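Long-range contacts in TetR family transcriptional regulator (Chloroflexus aurantiacus, PDB 3NRG), which probably binds cis-regulatory DNA through an N-terminal helix-turn-helix domain, as a transcription factor of the TetR family: residues A[3-7]-A[51-55]; A[23-27]-A[107-111]. All coordinates share one frame; numbering follows the deposited sequence.

Interaction 1: A[3-7]-A[51-55]; sequences PTETF and YQYFA
Over the centre of one face of the Phe7 ring sits CZ of Phe54, with Phe54 CZ to Phe7 CE1 at 3.7 Å. The two ring planes meet obliquely, inclined by 47°. At the edge of the Tyr53 ring, in its plane, lies the backbone N of Phe7, while Tyr53 CB packs on Phe7 CB at 3.7 Å. With CG of Phe7 anti to the backbone N (chi1 170°), its ring runs on beyond Tyr53 CB to Phe54. Phe54 CE1 also meets Pro3 CB at 3.7 Å. Other helices of the DNA-binding domain complete the cluster: Tyr63 of helix 57-78 packs edge-to-face with Phe7, and Leu18 and Ile19 of helix 12-28 touch the same ring. Residues 51-54 close the predicted helix-turn-helix, so the N-terminal arm is laid against the end of that motif, ahead of helix 57-78. Two polar bonds fasten the arm. Thr4 N donates to Tyr53 O at 3.0 Å, fairly straight at 157° but from above the carbonyl plane. Thr4 OG1 donates to Gln52 O at 2.7 Å, tilted from that carbonyl's plane. As N-cap of helix 5-8, Thr4 also accepts a weak bond from Phe7 N to its OG1 (3.4 Å), so one hydroxyl both caps the helix and grips the Gln52 carbonyl. Thr6 CB rests on Gln52 O at 3.4 Å.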
ATOM      1  N   PRO A   3      15.300 -15.181  -0.017  1.00 42.14           N
ATOM      2  CA  PRO A   3      14.780 -16.434  -0.610  1.00 40.96           C
ATOM      3  C   PRO A   3      15.909 -17.243  -1.245  1.00 43.98           C
ATOM      4  O   PRO A   3      16.890 -16.660  -1.704  1.00 43.31           O
ATOM      5  CB  PRO A   3      13.782 -15.946  -1.672  1.00 41.53           C
ATOM      6  CG  PRO A   3      13.494 -14.529  -1.316  1.00 45.23           C
ATOM      7  CD  PRO A   3      14.739 -13.995  -0.692  1.00 41.79           C
ATOM      8  N   THR A   4      15.790 -18.585  -1.247  1.00 40.33           N
ATOM      9  CA  THR A   4      16.840 -19.459  -1.780  1.00 40.90           C
ATOM     10  C   THR A   4      17.042 -19.255  -3.276  1.00 44.08           C
ATOM     11  O   THR A   4      16.139 -18.768  -3.969  1.00 41.70           O
ATOM     12  CB  THR A   4      16.554 -20.942  -1.454  1.00 48.14           C
ATOM     13  OG1 THR A   4      15.523 -21.430  -2.312  1.00 43.07           O
ATOM     14  CG2 THR A   4      16.187 -21.165   0.011  1.00 48.42           C
ATOM     15  N   GLU A   5      18.219 -19.665  -3.783  1.00 42.36           N
ATOM     16  CA  GLU A   5      18.528 -19.599  -5.205  1.00 42.60           C
ATOM     17  C   GLU A   5      17.673 -20.598  -5.991  1.00 46.46           C
ATOM     18  O   GLU A   5      17.434 -20.393  -7.177  1.00 46.11           O
ATOM     19  CB  GLU A   5      20.024 -19.839  -5.445  1.00 45.60           C
ATOM     20  CG  GLU A   5      20.697 -18.717  -6.217  1.00 56.29           C
ATOM     21  CD  GLU A   5      20.651 -17.354  -5.554  1.00 68.01           C
ATOM     22  OE1 GLU A   5      21.401 -17.142  -4.575  1.00 75.06           O
ATOM     23  OE2 GLU A   5      19.853 -16.504  -6.001  1.00 48.95           O
ATOM     24  N   THR A   6      17.149 -21.642  -5.301  1.00 43.31           N
ATOM     25  CA  THR A   6      16.247 -22.635  -5.892  1.00 43.25           C
ATOM     26  C   THR A   6      14.935 -21.955  -6.306  1.00 46.15           C
ATOM     27  O   THR A   6      14.410 -22.237  -7.383  1.00 45.25           O
ATOM     28  CB  THR A   6      16.008 -23.797  -4.903  1.00 51.34           C
ATOM     29  OG1 THR A   6      17.262 -24.243  -4.377  1.00 51.30           O
ATOM     30  CG2 THR A   6      15.265 -24.968  -5.543  1.00 48.64           C
ATOM     31  N   PHE A   7      14.435 -21.023  -5.459  1.00 43.12           N
ATOM     32  CA  PHE A   7      13.228 -20.236  -5.735  1.00 41.99           C
ATOM     33  C   PHE A   7      13.448 -19.328  -6.933  1.00 45.85           C
ATOM     34  O   PHE A   7      12.589 -19.260  -7.813  1.00 45.07           O
ATOM     35  CB  PHE A   7      12.822 -19.405  -4.496  1.00 43.23           C
ATOM     36  CG  PHE A   7      11.729 -18.380  -4.748  1.00 44.12           C
ATOM     37  CD1 PHE A   7      10.397 -18.771  -4.869  1.00 46.94           C
ATOM     38  CD2 PHE A   7      12.031 -17.024  -4.842  1.00 45.55           C
ATOM     39  CE1 PHE A   7       9.394 -17.826  -5.124  1.00 46.69           C
ATOM     40  CE2 PHE A   7      11.027 -16.082  -5.094  1.00 47.27           C
ATOM     41  CZ  PHE A   7       9.716 -16.488  -5.229  1.00 44.94           C
ATOM     42  N   TYR A  51      10.068 -25.089   2.144  1.00 33.70           N
ATOM     43  CA  TYR A  51      11.352 -24.793   2.775  1.00 34.42           C
ATOM     44  C   TYR A  51      12.552 -24.900   1.824  1.00 40.67           C
ATOM     45  O   TYR A  51      13.669 -24.515   2.191  1.00 40.20           O
ATOM     46  CB  TYR A  51      11.532 -25.636   4.040  1.00 35.99           C
ATOM     47  CG  TYR A  51      10.389 -25.460   5.015  1.00 35.97           C
ATOM     48  CD1 TYR A  51      10.313 -24.337   5.836  1.00 36.59           C
ATOM     49  CD2 TYR A  51       9.344 -26.381   5.070  1.00 36.83           C
ATOM     50  CE1 TYR A  51       9.248 -24.153   6.714  1.00 36.22           C
ATOM     51  CE2 TYR A  51       8.276 -26.210   5.947  1.00 37.49           C
ATOM     52  CZ  TYR A  51       8.232 -25.093   6.770  1.00 42.60           C
ATOM     53  OH  TYR A  51       7.183 -24.914   7.640  1.00 42.68           O
ATOM     54  N   GLN A  52      12.303 -25.338   0.574  1.00 38.45           N
ATOM     55  CA  GLN A  52      13.323 -25.371  -0.469  1.00 39.08           C
ATOM     56  C   GLN A  52      13.369 -24.017  -1.193  1.00 43.53           C
ATOM     57  O   GLN A  52      14.302 -23.758  -1.955  1.00 44.08           O
ATOM     58  CB  GLN A  52      13.039 -26.498  -1.467  1.00 41.07           C
ATOM     59  CG  GLN A  52      13.342 -27.884  -0.915  1.00 63.78           C
ATOM     60  CD  GLN A  52      13.127 -28.966  -1.942  1.00 85.19           C
ATOM     61  OE1 GLN A  52      13.580 -28.874  -3.088  1.00 84.54           O
ATOM     62  NE2 GLN A  52      12.482 -30.043  -1.537  1.00 74.71           N
ATOM     63  N   TYR A  53      12.357 -23.147  -0.939  1.00 38.97           N
ATOM     64  CA  TYR A  53      12.255 -21.825  -1.552  1.00 37.85           C
ATOM     65  C   TYR A  53      12.479 -20.710  -0.529  1.00 41.74           C
ATOM     66  O   TYR A  53      13.052 -19.674  -0.865  1.00 41.15           O
ATOM     67  CB  TYR A  53      10.899 -21.658  -2.254  1.00 38.05           C
ATOM     68  CG  TYR A  53      10.556 -22.807  -3.176  1.00 40.16           C
ATOM     69  CD1 TYR A  53      11.345 -23.097  -4.286  1.00 42.72           C
ATOM     70  CD2 TYR A  53       9.426 -23.585  -2.960  1.00 41.01           C
ATOM     71  CE1 TYR A  53      11.040 -24.160  -5.134  1.00 44.28           C
ATOM     72  CE2 TYR A  53       9.100 -24.642  -3.810  1.00 42.53           C
ATOM     73  CZ  TYR A  53       9.910 -24.925  -4.899  1.00 49.96           C
ATOM     74  OH  TYR A  53       9.600 -25.969  -5.738  1.00 51.48           O
ATOM     75  N   PHE A  54      12.024 -20.923   0.720  1.00 38.82           N
ATOM     76  CA  PHE A  54      12.183 -19.960   1.815  1.00 38.56           C
ATOM     77  C   PHE A  54      12.596 -20.703   3.091  1.00 45.18           C
ATOM     78  O   PHE A  54      11.980 -21.711   3.430  1.00 45.68           O
ATOM     79  CB  PHE A  54      10.873 -19.172   2.049  1.00 38.91           C
ATOM     80  CG  PHE A  54      10.334 -18.471   0.824  1.00 39.32           C
ATOM     81  CD1 PHE A  54      10.776 -17.198   0.478  1.00 41.57           C
ATOM     82  CD2 PHE A  54       9.385 -19.084   0.010  1.00 40.74           C
ATOM     83  CE1 PHE A  54      10.278 -16.552  -0.656  1.00 41.24           C
ATOM     84  CE2 PHE A  54       8.896 -18.440  -1.129  1.00 42.67           C
ATOM     85  CZ  PHE A  54       9.340 -17.177  -1.450  1.00 40.00           C
ATOM     86  N   ALA A  55      13.647 -20.220   3.789  1.00 43.01           N
ATOM     87  CA  ALA A  55      14.136 -20.864   5.021  1.00 44.49           C
ATOM     88  C   ALA A  55      13.021 -21.015   6.074  1.00 48.90           C
ATOM     89  O   ALA A  55      12.933 -22.056   6.730  1.00 50.26           O
ATOM     90  CB  ALA A  55      15.305 -20.083   5.597  1.00 46.00           C
TER

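Interaction 2: A[23-27]-A[107-111]; sequences LDEFA and RLAQI
Arg107 NH1 is gripped by two acids of helix 12-28: its stronger partner is Asp20 OD1, in a salt bridge, and one turn later Asp24 OD1 makes a second, long one to Arg107 NH1 at 3.5 Å. Asp24 comes in at the edge of the guanidinium, near its plane, its carboxylate turned 61° from it. Leu23 covers one face, with CD1 reaching Arg107 NH2 at 3.5 Å and CB lying above the plane toward the rim. A bend at chi3 (-61°) turns the arginine chain so that its end lies along Leu23 and Asp24. The rest of the contact is largely apolar. Leu23 CD2 meets Leu108 CD2 at 3.7 Å and Ile111 CD1 at 3.8 Å, and Ile111 CD1 also touches Phe26 CB at 3.8 Å. Ala27 lets the backbones come near, with Ala27 CA and Ile111 CA 5.1 Å apart; Gln110 CG lies by Ala27 O at 3.5 Å. The axes of the two short helical segments approach to 8.7 Å, with their N-to-C directions 33° apart, and the contact joins the DNA-binding domain to the C-terminal domain. Helix 57-78 flanks both partners, its Leu64 touching Leu23 and Phe26 and its Ile65 touching Ile111.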
ATOM      1  N   LEU A  23       0.666 -14.477  -2.335  1.00 30.74           N
ATOM      2  CA  LEU A  23      -0.017 -13.186  -2.191  1.00 29.49           C
ATOM      3  C   LEU A  23      -1.420 -13.372  -1.610  1.00 34.11           C
ATOM      4  O   LEU A  23      -1.761 -12.709  -0.632  1.00 33.56           O
ATOM      5  CB  LEU A  23      -0.079 -12.428  -3.536  1.00 28.89           C
ATOM      6  CG  LEU A  23       1.234 -11.824  -4.027  1.00 33.19           C
ATOM      7  CD1 LEU A  23       1.095 -11.299  -5.433  1.00 33.69           C
ATOM      8  CD2 LEU A  23       1.708 -10.728  -3.108  1.00 34.91           C
ATOM      9  N   ASP A  24      -2.204 -14.324  -2.168  1.00 31.35           N
ATOM     10  CA  ASP A  24      -3.553 -14.629  -1.684  1.00 31.77           C
ATOM     11  C   ASP A  24      -3.546 -15.054  -0.214  1.00 37.22           C
ATOM     12  O   ASP A  24      -4.302 -14.499   0.576  1.00 37.37           O
ATOM     13  CB  ASP A  24      -4.217 -15.717  -2.552  1.00 34.59           C
ATOM     14  CG  ASP A  24      -4.807 -15.210  -3.855  1.00 44.79           C
ATOM     15  OD1 ASP A  24      -5.342 -14.076  -3.865  1.00 43.93           O
ATOM     16  OD2 ASP A  24      -4.837 -15.988  -4.834  1.00 52.42           O
ATOM     17  N   GLU A  25      -2.651 -15.998   0.160  1.00 34.18           N
ATOM     18  CA  GLU A  25      -2.537 -16.518   1.528  1.00 34.53           C
ATOM     19  C   GLU A  25      -2.177 -15.429   2.561  1.00 38.65           C
ATOM     20  O   GLU A  25      -2.788 -15.374   3.628  1.00 38.35           O
ATOM     21  CB  GLU A  25      -1.525 -17.687   1.579  1.00 36.35           C
ATOM     22  CG  GLU A  25      -1.423 -18.378   2.934  1.00 43.68           C
ATOM     23  CD  GLU A  25      -2.619 -19.213   3.365  1.00 55.54           C
ATOM     24  OE1 GLU A  25      -3.471 -19.534   2.505  1.00 52.66           O
ATOM     25  OE2 GLU A  25      -2.675 -19.587   4.561  1.00 35.64           O
ATOM     26  N   PHE A  26      -1.184 -14.584   2.253  1.00 35.67           N
ATOM     27  CA  PHE A  26      -0.752 -13.532   3.173  1.00 35.85           C
ATOM     28  C   PHE A  26      -1.707 -12.316   3.227  1.00 42.25           C
ATOM     29  O   PHE A  26      -1.711 -11.595   4.226  1.00 42.78           O
ATOM     30  CB  PHE A  26       0.696 -13.100   2.893  1.00 36.91           C
ATOM     31  CG  PHE A  26       1.735 -14.009   3.510  1.00 39.13           C
ATOM     32  CD1 PHE A  26       2.349 -15.003   2.757  1.00 42.32           C
ATOM     33  CD2 PHE A  26       2.099 -13.872   4.845  1.00 41.69           C
ATOM     34  CE1 PHE A  26       3.325 -15.831   3.322  1.00 43.83           C
ATOM     35  CE2 PHE A  26       3.054 -14.720   5.416  1.00 45.29           C
ATOM     36  CZ  PHE A  26       3.666 -15.687   4.647  1.00 43.62           C
ATOM     37  N   ALA A  27      -2.529 -12.109   2.180  1.00 39.08           N
ATOM     38  CA  ALA A  27      -3.491 -11.004   2.162  1.00 38.67           C
ATOM     39  C   ALA A  27      -4.833 -11.408   2.794  1.00 43.58           C
ATOM     40  O   ALA A  27      -5.477 -10.580   3.450  1.00 43.02           O
ATOM     41  CB  ALA A  27      -3.708 -10.519   0.740  1.00 38.89           C
ATOM     42  N   ARG A 107      -3.455  -7.251  -3.477  1.00 28.35           N
ATOM     43  CA  ARG A 107      -2.898  -8.206  -2.517  1.00 27.92           C
ATOM     44  C   ARG A 107      -1.631  -7.676  -1.860  1.00 31.62           C
ATOM     45  O   ARG A 107      -1.512  -7.739  -0.639  1.00 31.57           O
ATOM     46  CB  ARG A 107      -2.685  -9.582  -3.165  1.00 27.05           C
ATOM     47  CG  ARG A 107      -3.980 -10.167  -3.730  1.00 31.08           C
ATOM     48  CD  ARG A 107      -3.755 -11.427  -4.530  1.00 38.66           C
ATOM     49  NE  ARG A 107      -2.897 -11.205  -5.692  1.00 40.04           N
ATOM     50  CZ  ARG A 107      -2.491 -12.173  -6.507  1.00 57.53           C
ATOM     51  NH1 ARG A 107      -2.882 -13.425  -6.307  1.00 50.49           N
ATOM     52  NH2 ARG A 107      -1.694 -11.896  -7.529  1.00 44.71           N
ATOM     53  N   LEU A 108      -0.729  -7.065  -2.648  1.00 28.75           N
ATOM     54  CA  LEU A 108       0.489  -6.444  -2.105  1.00 28.90           C
ATOM     55  C   LEU A 108       0.129  -5.314  -1.148  1.00 32.27           C
ATOM     56  O   LEU A 108       0.704  -5.219  -0.057  1.00 31.25           O
ATOM     57  CB  LEU A 108       1.387  -5.905  -3.243  1.00 29.21           C
ATOM     58  CG  LEU A 108       2.271  -6.944  -3.953  1.00 33.95           C
ATOM     59  CD1 LEU A 108       2.866  -6.370  -5.219  1.00 34.00           C
ATOM     60  CD2 LEU A 108       3.380  -7.446  -3.032  1.00 35.73           C
ATOM     61  N   ALA A 109      -0.866  -4.481  -1.544  1.00 29.04           N
ATOM     62  CA  ALA A 109      -1.351  -3.358  -0.738  1.00 28.20           C
ATOM     63  C   ALA A 109      -1.975  -3.832   0.568  1.00 31.37           C
ATOM     64  O   ALA A 109      -1.752  -3.208   1.610  1.00 30.54           O
ATOM     65  CB  ALA A 109      -2.360  -2.546  -1.530  1.00 28.76           C
ATOM     66  N   GLN A 110      -2.753  -4.945   0.517  1.00 28.06           N
ATOM     67  CA  GLN A 110      -3.418  -5.514   1.694  1.00 28.46           C
ATOM     68  C   GLN A 110      -2.394  -6.074   2.693  1.00 34.21           C
ATOM     69  O   GLN A 110      -2.555  -5.889   3.902  1.00 34.18           O
ATOM     70  CB  GLN A 110      -4.447  -6.588   1.273  1.00 30.12           C
ATOM     71  CG  GLN A 110      -5.271  -7.188   2.434  1.00 48.96           C
ATOM     72  CD  GLN A 110      -6.109  -6.171   3.195  1.00 76.80           C
ATOM     73  OE1 GLN A 110      -6.266  -6.261   4.413  1.00 73.75           O
ATOM     74  NE2 GLN A 110      -6.698  -5.206   2.488  1.00 72.95           N
ATOM     75  N   ILE A 111      -1.315  -6.712   2.183  1.00 31.43           N
ATOM     76  CA  ILE A 111      -0.233  -7.240   3.027  1.00 32.09           C
ATOM     77  C   ILE A 111       0.498  -6.072   3.745  1.00 37.81           C
ATOM     78  O   ILE A 111       0.735  -6.141   4.952  1.00 38.25           O
ATOM     79  CB  ILE A 111       0.740  -8.137   2.193  1.00 34.83           C
ATOM     80  CG1 ILE A 111       0.016  -9.410   1.685  1.00 35.58           C
ATOM     81  CG2 ILE A 111       1.996  -8.502   3.005  1.00 35.23           C
ATOM     82  CD1 ILE A 111       0.703 -10.111   0.497  1.00 41.85           C
TER

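From the N terminus, the chain passes through residues 3-7 and enters helix 12-28, which carries the first half of interaction 2. It then runs through helix 36-43 to residues 51-55, where interaction 1 closes a loop that contains helix 12-28 and the greater part of the helix-turn-helix. Helices 57-78 and 87-104 follow before residues 107-111 return to helix 12-28 and close the second loop. The segments alternate, so the two contacts cross rather than nest. The centres of interactions 1 and 2 lie about 20 Å apart, and the two contacts do not touch. Interaction 1 ties parts of the DNA-binding domain together, interaction 2 ties that domain to the C-terminal one, and helix 57-78 adjoins both.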